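Alpha-tubulin N-acetyltransferase (Danio rerio, PDB 4H6U) probably transfers the acetyl group of acetyl coenzyme A to a lysine of alpha-tubulin, as an acetyltransferase with a GNAT-type catalytic core. Local coordinates at residues E115-L120 with K143-E148; E136-M141 with A150-D155. The protein carries 1 engineered substitution. All coordinates share one frame; numbering follows the deposited sequence.

Contact 1 of 2, residues E115-L120 with K143-E148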
ATOM      1  N   GLU A 115     -12.296  15.120  -5.282  1.00 53.28           N
ATOM      2  CA  GLU A 115     -11.643  13.911  -4.781  1.00 51.04           C
ATOM      3  C   GLU A 115     -11.773  12.747  -5.763  1.00 46.07           C
ATOM      4  O   GLU A 115     -12.521  11.814  -5.545  1.00 42.48           O
ATOM      5  CB  GLU A 115     -12.206  13.520  -3.407  1.00 55.22           C
ATOM      6  CG  GLU A 115     -11.376  12.394  -2.763  1.00 58.46           C
ATOM      7  CD  GLU A 115     -11.868  11.929  -1.409  1.00 62.99           C
ATOM      8  OE1 GLU A 115     -12.838  12.500  -0.872  1.00 53.05           O
ATOM      9  OE2 GLU A 115     -11.273  10.957  -0.898  1.00 65.72           O
ATOM     10  N   PRO A 116     -11.017  12.817  -6.859  1.00 43.04           N
ATOM     11  CA  PRO A 116     -11.019  11.842  -7.955  1.00 40.93           C
ATOM     12  C   PRO A 116     -10.167  10.650  -7.622  1.00 43.70           C
ATOM     13  O   PRO A 116      -9.410  10.688  -6.646  1.00 45.94           O
ATOM     14  CB  PRO A 116     -10.371  12.607  -9.108  1.00 34.79           C
ATOM     15  CG  PRO A 116      -9.359  13.508  -8.399  1.00 35.74           C
ATOM     16  CD  PRO A 116     -10.024  13.888  -7.073  1.00 37.78           C
ATOM     17  N   LEU A 117     -10.290   9.614  -8.446  1.00 40.76           N
ATOM     18  CA  LEU A 117      -9.416   8.472  -8.358  1.00 40.47           C
ATOM     19  C   LEU A 117      -8.079   8.839  -8.990  1.00 37.37           C
ATOM     20  O   LEU A 117      -8.053   9.440 -10.063  1.00 35.82           O
ATOM     21  CB  LEU A 117     -10.028   7.279  -9.105  1.00 40.53           C
ATOM     22  CG  LEU A 117      -9.291   5.969  -8.864  1.00 40.86           C
ATOM     23  CD1 LEU A 117      -9.579   5.530  -7.444  1.00 44.00           C
ATOM     24  CD2 LEU A 117      -9.738   4.914  -9.846  1.00 46.45           C
ATOM     25  N   CYS A 118      -6.979   8.541  -8.312  1.00 39.12           N
ATOM     26  CA  CYS A 118      -5.665   8.916  -8.837  1.00 42.94           C
ATOM     27  C   CYS A 118      -4.839   7.697  -9.102  1.00 39.32           C
ATOM     28  O   CYS A 118      -4.919   6.701  -8.372  1.00 40.14           O
ATOM     29  CB  CYS A 118      -4.908   9.783  -7.839  1.00 44.15           C
ATOM     30  SG  CYS A 118      -5.767  11.231  -7.349  1.00 39.00           S
ATOM     31  N   VAL A 119      -3.992   7.801 -10.110  1.00 36.52           N
ATOM     32  CA  VAL A 119      -2.940   6.812 -10.284  1.00 36.15           C
ATOM     33  C   VAL A 119      -1.746   7.247  -9.460  1.00 33.75           C
ATOM     34  O   VAL A 119      -1.296   8.384  -9.592  1.00 31.98           O
ATOM     35  CB  VAL A 119      -2.519   6.627 -11.748  1.00 33.66           C
ATOM     36  CG1 VAL A 119      -1.395   5.583 -11.830  1.00 32.25           C
ATOM     37  CG2 VAL A 119      -3.711   6.227 -12.582  1.00 29.92           C
ATOM     38  N   LEU A 120      -1.288   6.366  -8.573  1.00 35.71           N
ATOM     39  CA  LEU A 120      -0.191   6.653  -7.635  1.00 33.58           C
ATOM     40  C   LEU A 120       1.115   5.955  -8.017  1.00 36.43           C
ATOM     41  O   LEU A 120       2.190   6.421  -7.682  1.00 36.15           O
ATOM     42  CB  LEU A 120      -0.626   6.264  -6.211  1.00 30.56           C
ATOM     43  CG  LEU A 120      -1.929   6.954  -5.766  1.00 32.42           C
ATOM     44  CD1 LEU A 120      -2.483   6.457  -4.451  1.00 34.24           C
ATOM     45  CD2 LEU A 120      -1.707   8.423  -5.692  1.00 32.48           C
ATOM     46  N   LYS A 143     -12.098  -0.775 -16.108  1.00 44.59           N
ATOM     47  CA  LYS A 143     -13.345  -1.526 -16.156  1.00 49.20           C
ATOM     48  C   LYS A 143     -13.909  -1.692 -14.734  1.00 48.51           C
ATOM     49  O   LYS A 143     -15.094  -1.413 -14.487  1.00 51.27           O
ATOM     50  CB  LYS A 143     -13.160  -2.909 -16.831  1.00 46.90           C
ATOM     51  N   HIS A 144     -13.054  -2.112 -13.806  1.00 42.19           N
ATOM     52  CA  HIS A 144     -13.498  -2.540 -12.477  1.00 43.86           C
ATOM     53  C   HIS A 144     -13.768  -1.389 -11.511  1.00 43.53           C
ATOM     54  O   HIS A 144     -14.665  -1.498 -10.669  1.00 50.39           O
ATOM     55  CB  HIS A 144     -12.513  -3.539 -11.915  1.00 43.43           C
ATOM     56  CG  HIS A 144     -12.665  -4.901 -12.514  1.00 49.72           C
ATOM     57  ND1 HIS A 144     -13.428  -5.886 -11.922  1.00 55.91           N
ATOM     58  CD2 HIS A 144     -12.229  -5.416 -13.693  1.00 48.42           C
ATOM     59  CE1 HIS A 144     -13.416  -6.964 -12.686  1.00 57.72           C
ATOM     60  NE2 HIS A 144     -12.691  -6.708 -13.766  1.00 50.88           N
ATOM     61  N   LYS A 145     -13.028  -0.290 -11.675  1.00 37.17           N
ATOM     62  CA  LYS A 145     -13.289   0.952 -10.958  1.00 42.19           C
ATOM     63  C   LYS A 145     -14.345   1.804 -11.650  1.00 42.13           C
ATOM     64  O   LYS A 145     -14.766   2.836 -11.100  1.00 38.64           O
ATOM     65  CB  LYS A 145     -12.007   1.784 -10.805  1.00 39.19           C
ATOM     66  CG  LYS A 145     -10.995   1.109  -9.937  1.00 42.30           C
ATOM     67  CD  LYS A 145     -11.669   0.772  -8.607  1.00 42.85           C
ATOM     68  CE  LYS A 145     -11.024   1.405  -7.419  1.00 44.10           C
ATOM     69  NZ  LYS A 145     -12.051   1.390  -6.316  1.00 53.78           N
ATOM     70  N   GLN A 146     -14.724   1.389 -12.865  1.00 43.76           N
ATOM     71  CA  GLN A 146     -15.694   2.095 -13.718  1.00 47.79           C
ATOM     72  C   GLN A 146     -15.486   3.599 -13.907  1.00 46.03           C
ATOM     73  O   GLN A 146     -16.390   4.397 -13.677  1.00 48.92           O
ATOM     74  CB  GLN A 146     -17.095   1.857 -13.186  1.00 53.29           C
ATOM     75  CG  GLN A 146     -17.565   0.459 -13.425  1.00 64.32           C
ATOM     76  CD  GLN A 146     -18.627   0.063 -12.459  1.00 74.94           C
ATOM     77  OE1 GLN A 146     -18.456   0.201 -11.247  1.00 78.50           O
ATOM     78  NE2 GLN A 146     -19.741  -0.424 -12.976  1.00 80.49           N
ATOM     79  N   VAL A 147     -14.277   3.956 -14.312  1.00 43.52           N
ATOM     80  CA  VAL A 147     -13.889   5.332 -14.618  1.00 44.51           C
ATOM     81  C   VAL A 147     -13.254   5.385 -15.984  1.00 42.00           C
ATOM     82  O   VAL A 147     -12.721   4.387 -16.481  1.00 40.00           O
ATOM     83  CB  VAL A 147     -12.866   5.886 -13.606  1.00 42.38           C
ATOM     84  CG1 VAL A 147     -13.446   5.804 -12.204  1.00 48.09           C
ATOM     85  CG2 VAL A 147     -11.551   5.126 -13.707  1.00 37.10           C
ATOM     86  N   GLU A 148     -13.276   6.568 -16.570  1.00 43.43           N
ATOM     87  CA  GLU A 148     -12.556   6.784 -17.810  1.00 44.25           C
ATOM     88  C   GLU A 148     -11.261   7.488 -17.458  1.00 40.25           C
ATOM     89  O   GLU A 148     -11.127   8.139 -16.415  1.00 37.04           O
ATOM     90  CB  GLU A 148     -13.378   7.605 -18.829  1.00 50.64           C
ATOM     91  CG  GLU A 148     -14.738   7.055 -19.258  1.00 61.84           C
ATOM     92  CD  GLU A 148     -14.653   5.936 -20.323  1.00 73.59           C
ATOM     93  OE1 GLU A 148     -13.527   5.596 -20.761  1.00 75.75           O
ATOM     94  OE2 GLU A 148     -15.718   5.413 -20.743  1.00 78.68           O
TER
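Leu117 meets Lys145 and Val147 chiefly through one methyl group, CD2. That methyl comes up against the first two carbons of the lysine chain, with Leu117 CD2 4.0 Å from Lys145 CB and equally close to Lys145 CG. The lysine takes part chiefly through these carbons, though its bent chain also brings Lys145 CE to 4.4 Å from Leu117 CD1. The two side chains cross at about a right angle. The second partner is looser: Leu117 CD2 lies 4.3 Å from Val147 CG2. No hydrogen bond links the segments, which bury 120 Å² between them, and the contacts found are between carbons. Consistent with so slender a bridge, the nearest backbone approach is 8.3 Å, between Leu117 CA and Val147 CA.

Leu117 sends its CG anti to the backbone N (chi1 -170°), which carries the branch out from the strand to the two partners. On the other side, the turn of the chain brings Lys145 and Val147 together. Gln146, with a phi of +49°, is the C-prime residue of a Schellman motif that ends helix 133-145. Its signature bonds run from Val147 N to Leu142 O and, weakly, from Gln146 N to Lys143 O at 3.3 Å. The reversal puts Val147, just past the helix, against the same leucine methyl that the last turn already touches.

Leu117 is buried, and Val97 and Tyr99 of strand 90-99 and Met141 of the helix also touch its side chain. Val147 packs in addition on Leu142 and Met152. In the sheet, strand 117-124 lies between antiparallel strand 90-99 and parallel strand 153-155, Leu117 sharing backbone hydrogen bonding with Ala153. The contact thus seats the C-terminal end of helix 133-145 on the opening residue of the strand that precedes it.

Contact 2 of 2, residues E136-M141 with A150-D155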
ATOM      1  N   GLU A 136      -2.948  -3.863 -20.455  1.00 33.23           N
ATOM      2  CA  GLU A 136      -3.824  -4.862 -19.851  1.00 36.13           C
ATOM      3  C   GLU A 136      -4.164  -4.463 -18.402  1.00 36.97           C
ATOM      4  O   GLU A 136      -5.314  -4.515 -18.020  1.00 39.87           O
ATOM      5  CB  GLU A 136      -3.216  -6.279 -19.920  1.00 38.30           C
ATOM      6  CG  GLU A 136      -4.234  -7.343 -19.583  1.00 34.99           C
ATOM      7  CD  GLU A 136      -3.736  -8.775 -19.734  1.00 44.37           C
ATOM      8  OE1 GLU A 136      -2.513  -9.008 -19.837  1.00 40.97           O
ATOM      9  OE2 GLU A 136      -4.588  -9.685 -19.666  1.00 48.89           O
ATOM     10  N   LEU A 137      -3.189  -4.044 -17.601  1.00 39.28           N
ATOM     11  CA  LEU A 137      -3.474  -3.623 -16.225  1.00 40.81           C
ATOM     12  C   LEU A 137      -4.378  -2.413 -16.134  1.00 40.55           C
ATOM     13  O   LEU A 137      -5.306  -2.372 -15.314  1.00 43.46           O
ATOM     14  CB  LEU A 137      -2.194  -3.265 -15.486  1.00 41.23           C
ATOM     15  CG  LEU A 137      -1.753  -4.276 -14.452  1.00 44.29           C
ATOM     16  CD1 LEU A 137      -0.600  -3.716 -13.648  1.00 40.46           C
ATOM     17  CD2 LEU A 137      -2.908  -4.675 -13.517  1.00 45.14           C
ATOM     18  N   PHE A 138      -4.031  -1.387 -16.909  1.00 36.11           N
ATOM     19  CA  PHE A 138      -4.757  -0.136 -16.878  1.00 35.93           C
ATOM     20  C   PHE A 138      -6.211  -0.421 -17.306  1.00 37.81           C
ATOM     21  O   PHE A 138      -7.155  -0.063 -16.610  1.00 39.22           O
ATOM     22  CB  PHE A 138      -4.058   0.884 -17.787  1.00 36.35           C
ATOM     23  CG  PHE A 138      -4.445   2.315 -17.543  1.00 39.44           C
ATOM     24  CD1 PHE A 138      -4.104   2.970 -16.373  1.00 43.41           C
ATOM     25  CD2 PHE A 138      -5.138   3.019 -18.520  1.00 36.91           C
ATOM     26  CE1 PHE A 138      -4.474   4.324 -16.153  1.00 36.86           C
ATOM     27  CE2 PHE A 138      -5.501   4.369 -18.335  1.00 35.53           C
ATOM     28  CZ  PHE A 138      -5.163   5.015 -17.132  1.00 33.58           C
ATOM     29  N   ASP A 139      -6.395  -1.132 -18.398  1.00 37.75           N
ATOM     30  CA  ASP A 139      -7.744  -1.494 -18.835  1.00 41.66           C
ATOM     31  C   ASP A 139      -8.526  -2.266 -17.759  1.00 39.81           C
ATOM     32  O   ASP A 139      -9.684  -1.970 -17.498  1.00 44.87           O
ATOM     33  CB  ASP A 139      -7.711  -2.319 -20.127  1.00 39.10           C
ATOM     34  CG  ASP A 139      -7.389  -1.480 -21.362  1.00 45.26           C
ATOM     35  OD1 ASP A 139      -7.346  -0.228 -21.262  1.00 44.90           O
ATOM     36  OD2 ASP A 139      -7.205  -2.077 -22.455  1.00 50.83           O
ATOM     37  N   PHE A 140      -7.877  -3.206 -17.081  1.00 33.13           N
ATOM     38  CA  PHE A 140      -8.563  -3.933 -16.032  1.00 34.96           C
ATOM     39  C   PHE A 140      -9.039  -2.985 -14.908  1.00 36.50           C
ATOM     40  O   PHE A 140     -10.187  -3.076 -14.446  1.00 34.35           O
ATOM     41  CB  PHE A 140      -7.672  -5.035 -15.473  1.00 36.33           C
ATOM     42  CG  PHE A 140      -8.369  -5.905 -14.461  1.00 42.07           C
ATOM     43  CD1 PHE A 140      -8.985  -7.070 -14.848  1.00 40.82           C
ATOM     44  CD2 PHE A 140      -8.472  -5.501 -13.131  1.00 42.37           C
ATOM     45  CE1 PHE A 140      -9.663  -7.881 -13.924  1.00 44.82           C
ATOM     46  CE2 PHE A 140      -9.150  -6.275 -12.190  1.00 41.48           C
ATOM     47  CZ  PHE A 140      -9.761  -7.472 -12.584  1.00 47.83           C
ATOM     48  N   MET A 141      -8.184  -2.054 -14.509  1.00 35.85           N
ATOM     49  CA  MET A 141      -8.531  -1.097 -13.444  1.00 37.01           C
ATOM     50  C   MET A 141      -9.707  -0.203 -13.895  1.00 38.39           C
ATOM     51  O   MET A 141     -10.680  -0.028 -13.173  1.00 41.52           O
ATOM     52  CB  MET A 141      -7.299  -0.262 -13.065  1.00 35.69           C
ATOM     53  CG  MET A 141      -7.529   0.809 -11.982  1.00 38.28           C
ATOM     54  SD  MET A 141      -8.108   2.390 -12.661  1.00 40.00           S
ATOM     55  CE  MET A 141      -6.736   2.876 -13.664  1.00 30.75           C
ATOM     56  N   ALA A 150      -9.860  10.111 -18.496  1.00 42.52           N
ATOM     57  CA  ALA A 150      -9.937  11.570 -18.326  1.00 40.22           C
ATOM     58  C   ALA A 150     -10.560  12.005 -16.999  1.00 38.12           C
ATOM     59  O   ALA A 150     -10.349  13.141 -16.578  1.00 38.82           O
ATOM     60  CB  ALA A 150     -10.680  12.189 -19.468  1.00 42.28           C
ATOM     61  N   GLN A 151     -11.233  11.098 -16.287  1.00 38.55           N
ATOM     62  CA  GLN A 151     -11.863  11.474 -15.006  1.00 40.62           C
ATOM     63  C   GLN A 151     -10.982  11.239 -13.817  1.00 38.84           C
ATOM     64  O   GLN A 151     -11.380  11.522 -12.690  1.00 45.13           O
ATOM     65  CB  GLN A 151     -13.147  10.668 -14.764  1.00 45.49           C
ATOM     66  CG  GLN A 151     -14.236  10.831 -15.812  1.00 51.37           C
ATOM     67  CD  GLN A 151     -15.374   9.818 -15.629  1.00 58.03           C
ATOM     68  OE1 GLN A 151     -15.139   8.629 -15.387  1.00 57.57           O
ATOM     69  NE2 GLN A 151     -16.610  10.308 -15.670  1.00 61.36           N
ATOM     70  N   MET A 152      -9.761  10.779 -14.051  1.00 35.13           N
ATOM     71  CA  MET A 152      -8.833  10.586 -12.952  1.00 38.34           C
ATOM     72  C   MET A 152      -7.686  11.579 -12.998  1.00 33.76           C
ATOM     73  O   MET A 152      -7.486  12.262 -13.986  1.00 34.02           O
ATOM     74  CB  MET A 152      -8.291   9.171 -12.952  1.00 43.81           C
ATOM     75  CG  MET A 152      -7.413   8.861 -14.080  1.00 47.87           C
ATOM     76  SD  MET A 152      -6.694   7.225 -13.812  1.00144.29           S
ATOM     77  CE  MET A 152      -8.132   6.308 -13.410  1.00 21.77           C
ATOM     78  N   ALA A 153      -6.973  11.673 -11.885  1.00 43.47           N
ATOM     79  CA  ALA A 153      -5.764  12.475 -11.778  1.00 36.12           C
ATOM     80  C   ALA A 153      -4.507  11.586 -11.715  1.00 35.36           C
ATOM     81  O   ALA A 153      -4.568  10.425 -11.311  1.00 34.50           O
ATOM     82  CB  ALA A 153      -5.836  13.342 -10.530  1.00 34.56           C
ATOM     83  N   TYR A 154      -3.382  12.127 -12.166  1.00 33.45           N
ATOM     84  CA  TYR A 154      -2.164  11.347 -12.236  1.00 36.43           C
ATOM     85  C   TYR A 154      -1.066  12.011 -11.412  1.00 38.02           C
ATOM     86  O   TYR A 154      -0.679  13.156 -11.646  1.00 38.91           O
ATOM     87  CB  TYR A 154      -1.749  11.174 -13.697  1.00 35.37           C
ATOM     88  CG  TYR A 154      -2.813  10.456 -14.496  1.00 35.79           C
ATOM     89  CD1 TYR A 154      -2.805   9.067 -14.622  1.00 33.86           C
ATOM     90  CD2 TYR A 154      -3.871  11.160 -15.081  1.00 37.15           C
ATOM     91  CE1 TYR A 154      -3.799   8.404 -15.357  1.00 30.74           C
ATOM     92  CE2 TYR A 154      -4.865  10.510 -15.802  1.00 36.62           C
ATOM     93  CZ  TYR A 154      -4.835   9.127 -15.924  1.00 33.38           C
ATOM     94  OH  TYR A 154      -5.828   8.502 -16.651  1.00 33.24           O
ATOM     95  N   ASP A 155      -0.586  11.291 -10.406  1.00 35.48           N
ATOM     96  CA  ASP A 155       0.384  11.850  -9.479  1.00 35.55           C
ATOM     97  C   ASP A 155       1.823  11.738 -10.031  1.00 35.31           C
ATOM     98  O   ASP A 155       2.387  10.648 -10.109  1.00 33.89           O
ATOM     99  CB  ASP A 155       0.264  11.087  -8.188  1.00 43.56           C
ATOM    100  CG  ASP A 155       1.077  11.667  -7.080  1.00 47.45           C
ATOM    101  OD1 ASP A 155       1.930  12.548  -7.290  1.00 48.47           O
ATOM    102  OD2 ASP A 155       0.824  11.226  -5.957  1.00 50.87           O
TER
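Met141 and Met152 reach toward each other tip to tip, and their methyls make one of the two close approaches here: Met141 CE is 3.7 Å from Met152 CE. Met141 SD follows at 4.0 Å from that same Met152 CE. Bends at both chi2 and chi3 turn the end of Met141, while Met152, its CG flanked by both backbone neighbours of CA (chi1 68°), runs extended until a bend at chi3 presents its methyl.

The other close approach is aromatic. Phe138 CZ stands 3.6 Å from Tyr154 OH, which lies in the plane of the phenylalanine ring at its edge; Phe138 CZ in turn sits near the tyrosine plane, 4.1 Å from Tyr154 CE1. The side chains cross at about a right angle and meet by their rims. Tyr154 OH is hydrogen-bonded to Pro149 O, which ties down this buried polar atom.

These pairs pack helix 133-145 against Met152 and strand 153-155, the second half of the beta-alpha-beta unit that begins with strand 117-124 and belongs to the GNAT core; Asp155, next to Tyr154, touches the bound acetyl coenzyme A.

Between the two tight pairs the fit is looser, the nearest approach being 4.3 Å from Phe138 CZ to Met152 SD. Met152 SD is 5.4 Å from the centroid of the Phe138 ring and 68° off its normal, an oblique Met-aromatic contact. Tyr169 and Phe164 add edge-to-face ring contacts to Phe138. Nowhere do the backbones come close, the shortest CA separation being 11.7 Å from Met141 to Met152. Away from this buried centre, Asp139 and Gln151 are exposed and bond elsewhere: Asp139 OD1 with Tyr169 OH, and Gln151 OE1 with Glu148 N.

Overall arrangement
The centres of contact 1 and contact 2 lie 6 Å apart, and their segments alternate along the chain: 115-120, 136-141, 143-148, 150-155. Both use helix 133-145, contact 1 at its C-terminal end and contact 2 through its body, and both reach the same mixed sheet, on neighbouring parallel strands 117-124 and 153-155. The contacts also touch directly: Val119 N to Ala153 O at 2.9 Å is a probable hydrogen bond between the strands, and Val119 CG2 packs on Met152 SD. Both lie within one beta-alpha-beta crossover of the GNAT core, joining its helix to its two strands, which contribute Leu120 and Asp155 to the acetyl coenzyme A pocket.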